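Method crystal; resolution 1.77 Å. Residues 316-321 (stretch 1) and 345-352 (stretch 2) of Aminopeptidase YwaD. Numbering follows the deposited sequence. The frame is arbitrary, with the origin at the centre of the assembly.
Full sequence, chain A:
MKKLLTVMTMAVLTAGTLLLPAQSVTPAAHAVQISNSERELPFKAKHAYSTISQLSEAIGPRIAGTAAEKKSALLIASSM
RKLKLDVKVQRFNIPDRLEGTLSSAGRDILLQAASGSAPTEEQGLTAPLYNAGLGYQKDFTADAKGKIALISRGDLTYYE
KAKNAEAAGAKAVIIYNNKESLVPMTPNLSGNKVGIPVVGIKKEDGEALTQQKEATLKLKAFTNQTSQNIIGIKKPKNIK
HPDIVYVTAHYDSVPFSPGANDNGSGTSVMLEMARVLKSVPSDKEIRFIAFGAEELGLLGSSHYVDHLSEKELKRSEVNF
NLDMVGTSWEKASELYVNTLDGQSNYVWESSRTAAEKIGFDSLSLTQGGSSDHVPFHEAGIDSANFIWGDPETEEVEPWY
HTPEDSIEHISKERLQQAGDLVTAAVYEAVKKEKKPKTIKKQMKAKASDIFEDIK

Stretch 1 (316-321) SEVNFN
Stretch 2, residues 345-352: NYVWESSR

Residues 316-321 form an extended strand and residues 346-352 the first turns of a helix; both elements continue later in the chain. Their axes approach to 8.7 Å, with 65° between the N-to-C directions (signed crossing angle -65°). Register is set by Val318 and Val347, whose CA atoms lie 6.4 Å apart. Along the strand phi/psi run from -76/125 at Ser316 to -104/133 at Asn321, with one break at Glu317 (-104/-53), followed by a strongly extended Val318 (-157/145). Asn345 (-157/-172) precedes the helix, whose residues stay near -60/-45; backbone bonds Glu349 N to Asn345 O (2.9 Å) and Ser351 N to Val347 O (2.9 Å) follow the i to i-4 pattern. Asn345, chi1 p, caps the helix: its OD1 accepts from Trp348 N at 3.3 Å and, weakly, from Val347 N at 2.9 Å, engaging amides that have no helical carbonyl before them.

No hydrogen bond crosses the contact, which buries 262 Å² and rests on apolar packing around Val347 (chi1 t). Val318 (chi1 p) points toward the helix, bringing its CG2 to 3.2 Å from Val347 CG2, a tight methyl contact; that same Val347 CG2 lies 3.4 Å from Asn319 O. The Asn319 side chain (chi1 t) points away. Phe320 (chi1 m, chi2 79°) leaves the strand sideways, but its ring reaches the helix, with CD2 3.7 Å from Val347 CG1. Farther along, the ring edge meets the next turn: Phe320 CZ is 4.3 Å from Ser350 CB, and Phe320 CE2 is 4.4 Å from Ser351 OG. Ser351 (chi1 m) turns its hydroxyl back onto its own helix, donating from OG to Val347 O at 2.8 Å. Tyr346 (chi1 m, chi2 -19°) points toward the strand and presents its ring edge to Glu317, with CD2 4.3 Å from Glu317 O.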

# COMPACT_ATOMS: atom_id res chain seq x y z
N SER A 316 17.49 -13.04 -10.66
CA SER A 316 17.03 -12.06 -9.69
C SER A 316 17.71 -12.28 -8.35
O SER A 316 17.64 -13.38 -7.79
CB SER A 316 15.52 -12.15 -9.53
OG SER A 316 14.86 -11.73 -10.70
N GLU A 317 18.34 -11.24 -7.82
CA GLU A 317 19.17 -11.38 -6.64
C GLU A 317 18.51 -10.84 -5.38
O GLU A 317 18.42 -11.56 -4.38
CB GLU A 317 20.51 -10.66 -6.84
CG GLU A 317 21.46 -10.78 -5.66
CD GLU A 317 22.78 -10.10 -5.94
OE1 GLU A 317 23.39 -10.41 -6.97
OE2 GLU A 317 23.20 -9.24 -5.13
N VAL A 318 18.03 -9.60 -5.40
CA VAL A 318 17.60 -8.96 -4.17
C VAL A 318 16.62 -7.84 -4.54
O VAL A 318 16.75 -7.21 -5.60
CB VAL A 318 18.83 -8.45 -3.39
CG1 VAL A 318 19.68 -7.51 -4.24
CG2 VAL A 318 18.43 -7.74 -2.18
N ASN A 319 15.62 -7.63 -3.68
CA ASN A 319 14.65 -6.55 -3.78
C ASN A 319 14.71 -5.72 -2.49
O ASN A 319 14.46 -6.26 -1.41
CB ASN A 319 13.23 -7.09 -3.99
CG ASN A 319 12.16 -6.06 -3.68
OD1 ASN A 319 11.24 -6.31 -2.91
ND2 ASN A 319 12.28 -4.88 -4.28
N PHE A 320 15.05 -4.44 -2.61
CA PHE A 320 14.95 -3.48 -1.51
C PHE A 320 13.67 -2.68 -1.72
O PHE A 320 13.60 -1.86 -2.64
CB PHE A 320 16.14 -2.52 -1.50
CG PHE A 320 17.46 -3.16 -1.28
CD1 PHE A 320 18.11 -3.81 -2.31
CD2 PHE A 320 18.07 -3.09 -0.02
CE1 PHE A 320 19.36 -4.39 -2.12
CE2 PHE A 320 19.32 -3.67 0.17
CZ PHE A 320 19.95 -4.33 -0.86
N ASN A 321 12.66 -2.91 -0.89
CA ASN A 321 11.39 -2.20 -1.02
C ASN A 321 11.31 -1.12 0.05
O ASN A 321 11.59 -1.38 1.22
CB ASN A 321 10.20 -3.16 -0.91
CG ASN A 321 8.87 -2.46 -1.18
OD1 ASN A 321 8.57 -2.08 -2.31
ND2 ASN A 321 8.07 -2.29 -0.14
N ASN A 345 18.14 -12.49 5.21
CA ASN A 345 18.37 -12.81 3.80
C ASN A 345 19.38 -11.79 3.27
O ASN A 345 19.95 -11.00 4.03
CB ASN A 345 17.06 -12.86 3.00
CG ASN A 345 16.31 -11.54 3.00
OD1 ASN A 345 16.92 -10.48 3.11
ND2 ASN A 345 14.98 -11.61 2.84
N TYR A 346 19.61 -11.82 1.96
CA TYR A 346 20.62 -10.94 1.38
C TYR A 346 20.33 -9.46 1.65
O TYR A 346 21.28 -8.68 1.81
CB TYR A 346 20.73 -11.19 -0.13
CG TYR A 346 21.56 -12.41 -0.47
CD1 TYR A 346 22.44 -12.96 0.45
CD2 TYR A 346 21.46 -13.01 -1.72
CE1 TYR A 346 23.23 -14.07 0.13
CE2 TYR A 346 22.24 -14.13 -2.04
CZ TYR A 346 23.11 -14.65 -1.11
OH TYR A 346 23.89 -15.75 -1.42
N VAL A 347 19.05 -9.06 1.72
CA VAL A 347 18.72 -7.66 2.01
C VAL A 347 19.18 -7.30 3.42
O VAL A 347 19.79 -6.24 3.65
CB VAL A 347 17.21 -7.40 1.86
CG1 VAL A 347 16.92 -5.93 2.03
CG2 VAL A 347 16.69 -7.91 0.55
N TRP A 348 18.86 -8.15 4.39
CA TRP A 348 19.30 -7.89 5.76
C TRP A 348 20.82 -7.85 5.85
O TRP A 348 21.39 -6.95 6.48
CB TRP A 348 18.72 -8.93 6.71
CG TRP A 348 19.23 -8.76 8.09
CD1 TRP A 348 20.01 -9.64 8.79
CD2 TRP A 348 19.04 -7.63 8.95
NE1 TRP A 348 20.31 -9.13 10.02
CE2 TRP A 348 19.73 -7.89 10.15
CE3 TRP A 348 18.36 -6.41 8.81
CZ2 TRP A 348 19.75 -6.99 11.21
CZ3 TRP A 348 18.37 -5.52 9.88
CH2 TRP A 348 19.07 -5.82 11.06
N GLU A 349 21.50 -8.82 5.22
CA GLU A 349 22.96 -8.85 5.27
C GLU A 349 23.55 -7.53 4.80
O GLU A 349 24.40 -6.94 5.48
CB GLU A 349 23.50 -10.01 4.44
CG GLU A 349 23.17 -11.38 4.98
CD GLU A 349 23.74 -12.50 4.13
OE1 GLU A 349 24.79 -12.29 3.49
OE2 GLU A 349 23.14 -13.60 4.09
N SER A 350 23.09 -7.04 3.65
CA SER A 350 23.63 -5.79 3.11
C SER A 350 23.27 -4.61 4.00
O SER A 350 24.06 -3.67 4.15
CB SER A 350 23.13 -5.57 1.69
OG SER A 350 23.80 -6.44 0.80
N SER A 351 22.06 -4.63 4.58
CA SER A 351 21.65 -3.54 5.46
C SER A 351 22.43 -3.56 6.77
O SER A 351 22.85 -2.50 7.25
CB SER A 351 20.15 -3.63 5.74
OG SER A 351 19.42 -3.59 4.53
N ARG A 352 22.61 -4.74 7.36
CA ARG A 352 23.44 -4.85 8.55
C ARG A 352 24.83 -4.28 8.28
O ARG A 352 25.35 -3.48 9.07
CB ARG A 352 23.55 -6.31 9.01
CG ARG A 352 24.85 -6.65 9.72
CD ARG A 352 25.11 -8.19 9.94
NE ARG A 352 25.45 -9.02 8.79
CZ ARG A 352 24.90 -10.22 8.51
NH1 ARG A 352 23.92 -10.68 9.29
NH2 ARG A 352 25.33 -10.90 7.46